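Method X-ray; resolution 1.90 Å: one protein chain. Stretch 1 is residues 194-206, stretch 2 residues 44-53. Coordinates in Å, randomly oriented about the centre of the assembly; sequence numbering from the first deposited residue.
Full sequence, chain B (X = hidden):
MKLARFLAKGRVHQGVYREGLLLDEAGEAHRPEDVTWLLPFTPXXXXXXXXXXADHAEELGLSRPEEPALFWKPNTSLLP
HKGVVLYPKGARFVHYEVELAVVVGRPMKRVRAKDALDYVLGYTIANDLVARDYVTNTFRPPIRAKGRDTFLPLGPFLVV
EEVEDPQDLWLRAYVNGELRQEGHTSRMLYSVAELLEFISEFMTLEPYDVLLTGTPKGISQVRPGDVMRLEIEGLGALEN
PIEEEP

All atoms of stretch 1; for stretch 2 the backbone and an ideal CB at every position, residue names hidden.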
ATOM      1  N   GLU B 194     -20.109 -15.434  16.021  1.00 16.92           N
ATOM      2  CA  GLU B 194     -20.537 -16.488  15.108  1.00 16.91           C
ATOM      3  C   GLU B 194     -20.231 -16.145  13.649  1.00 17.09           C
ATOM      4  O   GLU B 194     -19.868 -17.023  12.860  1.00 15.73           O
ATOM      5  CB  GLU B 194     -22.031 -16.760  15.276  1.00 18.59           C
ATOM      6  CG  GLU B 194     -22.388 -17.385  16.623  1.00 22.05           C
ATOM      7  CD  GLU B 194     -23.879 -17.539  16.796  1.00 23.24           C
ATOM      8  OE1 GLU B 194     -24.589 -16.525  16.656  1.00 21.74           O
ATOM      9  OE2 GLU B 194     -24.338 -18.670  17.069  1.00 25.63           O
ATOM     10  N   LEU B 195     -20.384 -14.872  13.295  1.00 15.92           N
ATOM     11  CA  LEU B 195     -20.116 -14.413  11.935  1.00 17.21           C
ATOM     12  C   LEU B 195     -18.627 -14.533  11.589  1.00 17.84           C
ATOM     13  O   LEU B 195     -18.268 -15.004  10.503  1.00 16.65           O
ATOM     14  CB  LEU B 195     -20.587 -12.960  11.769  1.00 15.51           C
ATOM     15  CG  LEU B 195     -22.105 -12.744  11.782  1.00 15.49           C
ATOM     16  CD1 LEU B 195     -22.428 -11.262  11.828  1.00 15.42           C
ATOM     17  CD2 LEU B 195     -22.718 -13.385  10.534  1.00 16.01           C
ATOM     18  N   LEU B 196     -17.759 -14.113  12.505  1.00 14.76           N
ATOM     19  CA  LEU B 196     -16.321 -14.195  12.262  1.00 16.65           C
ATOM     20  C   LEU B 196     -15.853 -15.649  12.198  1.00 17.26           C
ATOM     21  O   LEU B 196     -14.878 -15.971  11.512  1.00 19.09           O
ATOM     22  CB  LEU B 196     -15.546 -13.440  13.351  1.00 16.94           C
ATOM     23  CG  LEU B 196     -15.747 -11.921  13.398  1.00 16.49           C
ATOM     24  CD1 LEU B 196     -15.062 -11.360  14.639  1.00 16.91           C
ATOM     25  CD2 LEU B 196     -15.181 -11.271  12.133  1.00 17.21           C
ATOM     26  N   GLU B 197     -16.545 -16.530  12.915  1.00 17.24           N
ATOM     27  CA  GLU B 197     -16.200 -17.948  12.890  1.00 18.06           C
ATOM     28  C   GLU B 197     -16.598 -18.511  11.527  1.00 17.52           C
ATOM     29  O   GLU B 197     -15.827 -19.221  10.884  1.00 17.57           O
ATOM     30  CB  GLU B 197     -16.962 -18.706  13.980  1.00 19.49           C
ATOM     31  CG  GLU B 197     -16.772 -20.215  13.942  1.00 20.30           C
ATOM     32  CD  GLU B 197     -17.647 -20.928  14.962  1.00 23.69           C
ATOM     33  OE1 GLU B 197     -18.884 -20.842  14.840  1.00 23.68           O
ATOM     34  OE2 GLU B 197     -17.103 -21.565  15.887  1.00 21.09           O
ATOM     35  N   PHE B 198     -17.814 -18.184  11.103  1.00 17.34           N
ATOM     36  CA  PHE B 198     -18.336 -18.659   9.826  1.00 17.30           C
ATOM     37  C   PHE B 198     -17.446 -18.232   8.666  1.00 16.99           C
ATOM     38  O   PHE B 198     -17.106 -19.043   7.802  1.00 15.96           O
ATOM     39  CB  PHE B 198     -19.751 -18.121   9.597  1.00 17.65           C
ATOM     40  CG  PHE B 198     -20.358 -18.551   8.288  1.00 17.91           C
ATOM     41  CD1 PHE B 198     -20.824 -19.851   8.114  1.00 19.91           C
ATOM     42  CD2 PHE B 198     -20.426 -17.665   7.216  1.00 19.85           C
ATOM     43  CE1 PHE B 198     -21.347 -20.269   6.884  1.00 19.85           C
ATOM     44  CE2 PHE B 198     -20.948 -18.072   5.982  1.00 21.22           C
ATOM     45  CZ  PHE B 198     -21.407 -19.378   5.821  1.00 19.80           C
ATOM     46  N   ILE B 199     -17.074 -16.955   8.657  1.00 17.66           N
ATOM     47  CA  ILE B 199     -16.250 -16.398   7.596  1.00 16.10           C
ATOM     48  C   ILE B 199     -14.820 -16.909   7.615  1.00 16.64           C
ATOM     49  O   ILE B 199     -14.334 -17.429   6.602  1.00 14.91           O
ATOM     50  CB  ILE B 199     -16.240 -14.849   7.657  1.00 16.30           C
ATOM     51  CG1 ILE B 199     -17.666 -14.319   7.486  1.00 14.04           C
ATOM     52  CG2 ILE B 199     -15.311 -14.283   6.568  1.00 15.29           C
ATOM     53  CD1 ILE B 199     -17.824 -12.825   7.790  1.00 16.10           C
ATOM     54  N   SER B 200     -14.151 -16.789   8.763  1.00 14.28           N
ATOM     55  CA  SER B 200     -12.759 -17.215   8.884  1.00 14.56           C
ATOM     56  C   SER B 200     -12.550 -18.702   8.658  1.00 15.28           C
ATOM     57  O   SER B 200     -11.416 -19.154   8.527  1.00 16.02           O
ATOM     58  CB  SER B 200     -12.184 -16.825  10.252  1.00 15.77           C
ATOM     59  OG  SER B 200     -12.724 -17.618  11.291  1.00 19.09           O
ATOM     60  N   GLU B 201     -13.635 -19.464   8.617  1.00 15.29           N
ATOM     61  CA  GLU B 201     -13.527 -20.895   8.384  1.00 17.56           C
ATOM     62  C   GLU B 201     -12.989 -21.180   6.978  1.00 18.40           C
ATOM     63  O   GLU B 201     -12.268 -22.157   6.776  1.00 18.41           O
ATOM     64  CB  GLU B 201     -14.895 -21.574   8.555  1.00 19.49           C
ATOM     65  CG  GLU B 201     -14.857 -23.101   8.394  1.00 21.98           C
ATOM     66  CD  GLU B 201     -15.088 -23.569   6.957  1.00 24.86           C
ATOM     67  OE1 GLU B 201     -14.627 -24.681   6.615  1.00 27.05           O
ATOM     68  OE2 GLU B 201     -15.741 -22.842   6.175  1.00 22.03           O
ATOM     69  N   PHE B 202     -13.322 -20.319   6.020  1.00 17.78           N
ATOM     70  CA  PHE B 202     -12.895 -20.510   4.631  1.00 17.41           C
ATOM     71  C   PHE B 202     -12.148 -19.316   4.033  1.00 17.86           C
ATOM     72  O   PHE B 202     -11.502 -19.437   2.992  1.00 16.53           O
ATOM     73  CB  PHE B 202     -14.121 -20.837   3.758  1.00 16.57           C
ATOM     74  CG  PHE B 202     -15.110 -19.700   3.638  1.00 16.54           C
ATOM     75  CD1 PHE B 202     -14.903 -18.667   2.724  1.00 17.58           C
ATOM     76  CD2 PHE B 202     -16.234 -19.648   4.458  1.00 16.83           C
ATOM     77  CE1 PHE B 202     -15.800 -17.602   2.631  1.00 16.15           C
ATOM     78  CE2 PHE B 202     -17.139 -18.590   4.373  1.00 15.03           C
ATOM     79  CZ  PHE B 202     -16.925 -17.562   3.459  1.00 16.94           C
ATOM     80  N   MET B 203     -12.227 -18.167   4.697  1.00 15.89           N
ATOM     81  CA  MET B 203     -11.589 -16.948   4.207  1.00 16.62           C
ATOM     82  C   MET B 203     -10.721 -16.301   5.281  1.00 16.86           C
ATOM     83  O   MET B 203     -11.207 -15.995   6.364  1.00 17.51           O
ATOM     84  CB  MET B 203     -12.669 -15.951   3.773  1.00 17.59           C
ATOM     85  CG  MET B 203     -12.146 -14.627   3.231  1.00 19.52           C
ATOM     86  SD  MET B 203     -13.450 -13.402   2.977  1.00 21.56           S
ATOM     87  CE  MET B 203     -14.557 -14.286   1.883  1.00 19.35           C
ATOM     88  N   THR B 204      -9.447 -16.078   4.977  1.00 16.23           N
ATOM     89  CA  THR B 204      -8.554 -15.444   5.941  1.00 17.71           C
ATOM     90  C   THR B 204      -8.881 -13.958   6.094  1.00 17.60           C
ATOM     91  O   THR B 204      -8.858 -13.207   5.116  1.00 17.51           O
ATOM     92  CB  THR B 204      -7.079 -15.573   5.505  1.00 17.96           C
ATOM     93  OG1 THR B 204      -6.728 -16.957   5.426  1.00 16.77           O
ATOM     94  CG2 THR B 204      -6.158 -14.881   6.515  1.00 18.71           C
ATOM     95  N   LEU B 205      -9.204 -13.530   7.314  1.00 17.50           N
ATOM     96  CA  LEU B 205      -9.492 -12.116   7.543  1.00 15.85           C
ATOM     97  C   LEU B 205      -8.204 -11.492   8.051  1.00 17.11           C
ATOM     98  O   LEU B 205      -7.528 -12.051   8.915  1.00 16.66           O
ATOM     99  CB  LEU B 205     -10.620 -11.932   8.566  1.00 16.02           C
ATOM    100  CG  LEU B 205     -11.981 -12.500   8.151  1.00 18.04           C
ATOM    101  CD1 LEU B 205     -13.001 -12.255   9.251  1.00 17.00           C
ATOM    102  CD2 LEU B 205     -12.438 -11.848   6.848  1.00 18.08           C
ATOM    103  N   GLU B 206      -7.858 -10.334   7.507  1.00 16.85           N
ATOM    104  CA  GLU B 206      -6.624  -9.662   7.880  1.00 17.64           C
ATOM    105  C   GLU B 206      -6.906  -8.400   8.681  1.00 16.94           C
ATOM    106  O   GLU B 206      -8.027  -7.886   8.666  1.00 16.64           O
ATOM    107  CB  GLU B 206      -5.845  -9.313   6.604  1.00 19.32           C
ATOM    108  CG  GLU B 206      -5.697 -10.505   5.654  1.00 22.96           C
ATOM    109  CD  GLU B 206      -5.102 -10.134   4.304  1.00 26.28           C
ATOM    110  OE1 GLU B 206      -5.503  -9.098   3.731  1.00 30.40           O
ATOM    111  OE2 GLU B 206      -4.249 -10.891   3.804  1.00 28.03           O
ATOM    112  N   UNK B  44      -9.574  -3.013   4.698  1.00 17.15           N
ATOM    113  CA  UNK B  44      -9.097  -4.002   3.757  1.00 17.40           C
ATOM    114  C   UNK B  44     -10.404  -4.391   3.082  1.00 19.00           C
ATOM    115  O   UNK B  44     -11.114  -3.516   2.587  1.00 23.81           O
ATOM    116  CB  UNK B  44      -8.350  -5.172   4.401  1.00 17.40           C
ATOM    117  N   UNK B  45     -10.751  -5.673   3.084  1.00 15.30           N
ATOM    118  CA  UNK B  45     -12.001  -6.097   2.475  1.00 15.05           C
ATOM    119  C   UNK B  45     -13.149  -5.944   3.464  1.00 15.04           C
ATOM    120  O   UNK B  45     -12.971  -6.095   4.677  1.00 13.78           O
ATOM    121  CB  UNK B  45     -11.901  -7.545   1.991  1.00 15.05           C
ATOM    122  N   UNK B  46     -14.328  -5.657   2.922  1.00 14.12           N
ATOM    123  CA  UNK B  46     -15.531  -5.435   3.706  1.00 12.02           C
ATOM    124  C   UNK B  46     -16.638  -6.404   3.328  1.00 13.20           C
ATOM    125  O   UNK B  46     -17.047  -6.462   2.163  1.00 13.37           O
ATOM    126  CB  UNK B  46     -16.016  -3.995   3.531  1.00 12.02           C
ATOM    127  N   UNK B  47     -17.127  -7.158   4.311  1.00 11.78           N
ATOM    128  CA  UNK B  47     -18.225  -8.092   4.088  1.00 13.30           C
ATOM    129  C   UNK B  47     -19.405  -7.699   4.958  1.00 15.94           C
ATOM    130  O   UNK B  47     -19.226  -7.278   6.098  1.00 14.63           O
ATOM    131  CB  UNK B  47     -17.793  -9.530   4.382  1.00 13.30           C
ATOM    132  N   UNK B  48     -20.609  -7.846   4.418  1.00 16.81           N
ATOM    133  CA  UNK B  48     -21.805  -7.525   5.177  1.00 18.15           C
ATOM    134  C   UNK B  48     -22.661  -8.776   5.258  1.00 19.77           C
ATOM    135  O   UNK B  48     -22.387  -9.766   4.569  1.00 16.46           O
ATOM    136  CB  UNK B  48     -22.576  -6.365   4.544  1.00 18.15           C
ATOM    137  N   UNK B  49     -23.686  -8.750   6.106  1.00 19.45           N
ATOM    138  CA  UNK B  49     -24.577  -9.896   6.245  1.00 18.33           C
ATOM    139  C   UNK B  49     -25.989  -9.383   6.056  1.00 20.05           C
ATOM    140  O   UNK B  49     -26.385  -8.405   6.682  1.00 19.78           O
ATOM    141  CB  UNK B  49     -24.409 -10.592   7.597  1.00 18.33           C
ATOM    142  N   UNK B  50     -26.745 -10.029   5.178  1.00 19.26           N
ATOM    143  CA  UNK B  50     -28.113  -9.610   4.926  1.00 21.76           C
ATOM    144  C   UNK B  50     -29.043 -10.388   5.848  1.00 21.70           C
ATOM    145  O   UNK B  50     -28.693 -11.469   6.322  1.00 20.84           O
ATOM    146  CB  UNK B  50     -28.493  -9.820   3.459  1.00 21.76           C
ATOM    147  N   UNK B  51     -30.219  -9.829   6.103  1.00 24.95           N
ATOM    148  CA  UNK B  51     -31.215 -10.478   6.952  1.00 26.24           C
ATOM    149  C   UNK B  51     -30.625 -11.038   8.240  1.00 25.64           C
ATOM    150  O   UNK B  51     -30.752 -12.237   8.514  1.00 26.80           O
ATOM    151  CB  UNK B  51     -31.902 -11.603   6.176  1.00 26.24           C
ATOM    152  N   UNK B  52     -29.981 -10.182   9.032  1.00 23.90           N
ATOM    153  CA  UNK B  52     -29.392 -10.631  10.287  1.00 23.20           C
ATOM    154  C   UNK B  52     -30.134 -10.112  11.522  1.00 23.81           C
ATOM    155  O   UNK B  52     -29.622 -10.198  12.635  1.00 21.68           O
ATOM    156  CB  UNK B  52     -27.928 -10.192  10.349  1.00 23.20           C
ATOM    157  N   UNK B  53     -31.327  -9.567  11.321  1.00 24.56           N
ATOM    158  CA  UNK B  53     -32.126  -9.074  12.443  1.00 28.23           C
ATOM    159  C   UNK B  53     -33.570  -9.535  12.341  1.00 31.99           C
ATOM    160  O   UNK B  53     -34.081  -9.772  11.248  1.00 33.46           O
ATOM    161  CB  UNK B  53     -32.071  -7.546  12.506  1.00 28.23           C
TER

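Position 44 has phi/psi of -90/-124, a combination that side-chain-bearing residues seldom adopt. Its ideal CB would point toward stretch 1, with Glu206 OE1 4.9 Å away, so the contact leaves some room and the backbone makes the stronger argument: glycine suits best. The residue is Gly44.

At position 45 CA-to-CB points toward stretch 1, yet nothing there lies within 5.5 Å of the ideal CB, so a short side chain would fall short. Farther out wait the thioether of Met203, the methyls of Leu205, the carbonyl of Thr204 and the acid of Glu206. A long chain with an apolar stem and a donor at its tip fits, lysine or arginine above all. The deposited residue is Lys45. Its aliphatic part runs past the apolar side chains, with CE 3.6 Å from Met203 SD and 4.0 Å from Leu205 CD2, and NZ donates a 2.9 Å hydrogen bond to Thr204 O. Glu206 OE1 stands 4.1 Å from Lys45 NZ, beyond a salt bridge but favourable in charge. A water donates to Glu206 OE1 at 2.9 Å and accepts a weak bond from Lys45 N at 3.5 Å, joining the two stretches a second time.

Position 46 begins a strand and its CB is out of reach; stretch 1 sets no preference. It is Ile46.

Position 47 points toward stretch 1, and its ideal CB is 4.7 Å from Ile199 CD1. Around it stretch 1 offers Ile199, Met203 and Leu205, with hydrocarbon and sulfur but no polar side-chain partner, so leucine, isoleucine or methionine would suit. Leu47 fills the site: CD2 reaches Met203 CE at 3.9 Å and Ile199 CG2 at 4.2 Å, while CD1 approaches Leu205 CD2 at 4.5 Å.

Strand alternation turns position 48 away. Stretch 1 would tolerate many residues; Gly48 is found.

Position 49 faces stretch 1 again, its ideal CB 4.4 Å from Leu195 CD2. The short gap favours a compact apolar group such as valine or isoleucine. Val49, with chi1 in t, brings CG2 to 3.7 Å from Leu195 CD2.

Positions 50 and 51 are out of reach; 51 has a left-handed 46/57, which glycine or asparagine accepts most easily. They are Ala50 and Leu51.

Position 52 points toward stretch 1, but only a medium or longer side chain can reach Leu195, so leucine or asparagine could serve. Asn52 places ND2 4.0 Å from Leu195 CD1, a packing contact; its amide is hydrogen-bonded elsewhere in the structure.

Position 53, out of reach and unconstrained here, is Tyr53.

Stretch 2 (44-53) GKILGVALNY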
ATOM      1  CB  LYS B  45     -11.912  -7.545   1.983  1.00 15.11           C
ATOM      2  CG  LYS B  45     -11.382  -8.548   2.997  1.00 14.55           C
ATOM      3  CD  LYS B  45     -11.359  -9.955   2.382  1.00 16.12           C
ATOM      4  CE  LYS B  45     -10.744 -10.994   3.330  1.00 12.39           C
ATOM      5  NZ  LYS B  45      -9.306 -10.713   3.622  1.00 12.28           N
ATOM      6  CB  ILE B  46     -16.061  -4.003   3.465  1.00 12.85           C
ATOM      7  CG1 ILE B  46     -14.938  -2.983   3.689  1.00 14.17           C
ATOM      8  CG2 ILE B  46     -17.251  -3.718   4.388  1.00 14.94           C
ATOM      9  CD1 ILE B  46     -15.242  -1.594   3.112  1.00 16.46           C
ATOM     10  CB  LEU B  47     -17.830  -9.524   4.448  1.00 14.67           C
ATOM     11  CG  LEU B  47     -16.760 -10.217   3.605  1.00 17.91           C
ATOM     12  CD1 LEU B  47     -15.387  -9.837   4.130  1.00 20.37           C
ATOM     13  CD2 LEU B  47     -16.943 -11.730   3.684  1.00 19.57           C
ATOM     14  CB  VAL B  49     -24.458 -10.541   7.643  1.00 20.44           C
ATOM     15  CG1 VAL B  49     -25.220 -11.859   7.685  1.00 17.46           C
ATOM     16  CG2 VAL B  49     -23.003 -10.764   7.981  1.00 24.45           C
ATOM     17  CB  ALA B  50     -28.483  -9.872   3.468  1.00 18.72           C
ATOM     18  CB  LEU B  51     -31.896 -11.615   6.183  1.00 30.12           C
ATOM     19  CG  LEU B  51     -32.506 -11.305   4.809  1.00 33.57           C
ATOM     20  CD1 LEU B  51     -33.201 -12.559   4.280  1.00 32.37           C
ATOM     21  CD2 LEU B  51     -33.497 -10.146   4.912  1.00 34.64           C
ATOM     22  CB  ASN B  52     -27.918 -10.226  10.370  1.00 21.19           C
ATOM     23  CG  ASN B  52     -27.176 -10.985  11.451  1.00 19.96           C
ATOM     24  OD1 ASN B  52     -27.362 -12.188  11.602  1.00 21.86           O
ATOM     25  ND2 ASN B  52     -26.321 -10.291  12.198  1.00 18.18           N
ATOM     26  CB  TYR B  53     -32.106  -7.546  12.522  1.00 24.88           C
ATOM     27  CG  TYR B  53     -30.881  -6.972  13.190  1.00 24.38           C
ATOM     28  CD1 TYR B  53     -29.703  -6.765  12.473  1.00 21.16           C
ATOM     29  CD2 TYR B  53     -30.897  -6.636  14.548  1.00 22.56           C
ATOM     30  CE1 TYR B  53     -28.571  -6.236  13.088  1.00 22.08           C
ATOM     31  CE2 TYR B  53     -29.768  -6.109  15.175  1.00 23.50           C
ATOM     32  CZ  TYR B  53     -28.608  -5.911  14.439  1.00 22.70           C
ATOM     33  OH  TYR B  53     -27.486  -5.394  15.052  1.00 19.74           O
TER
HETATM   34  O   HOH W   1      -7.792  -7.471   3.232  1.00 19.16           O
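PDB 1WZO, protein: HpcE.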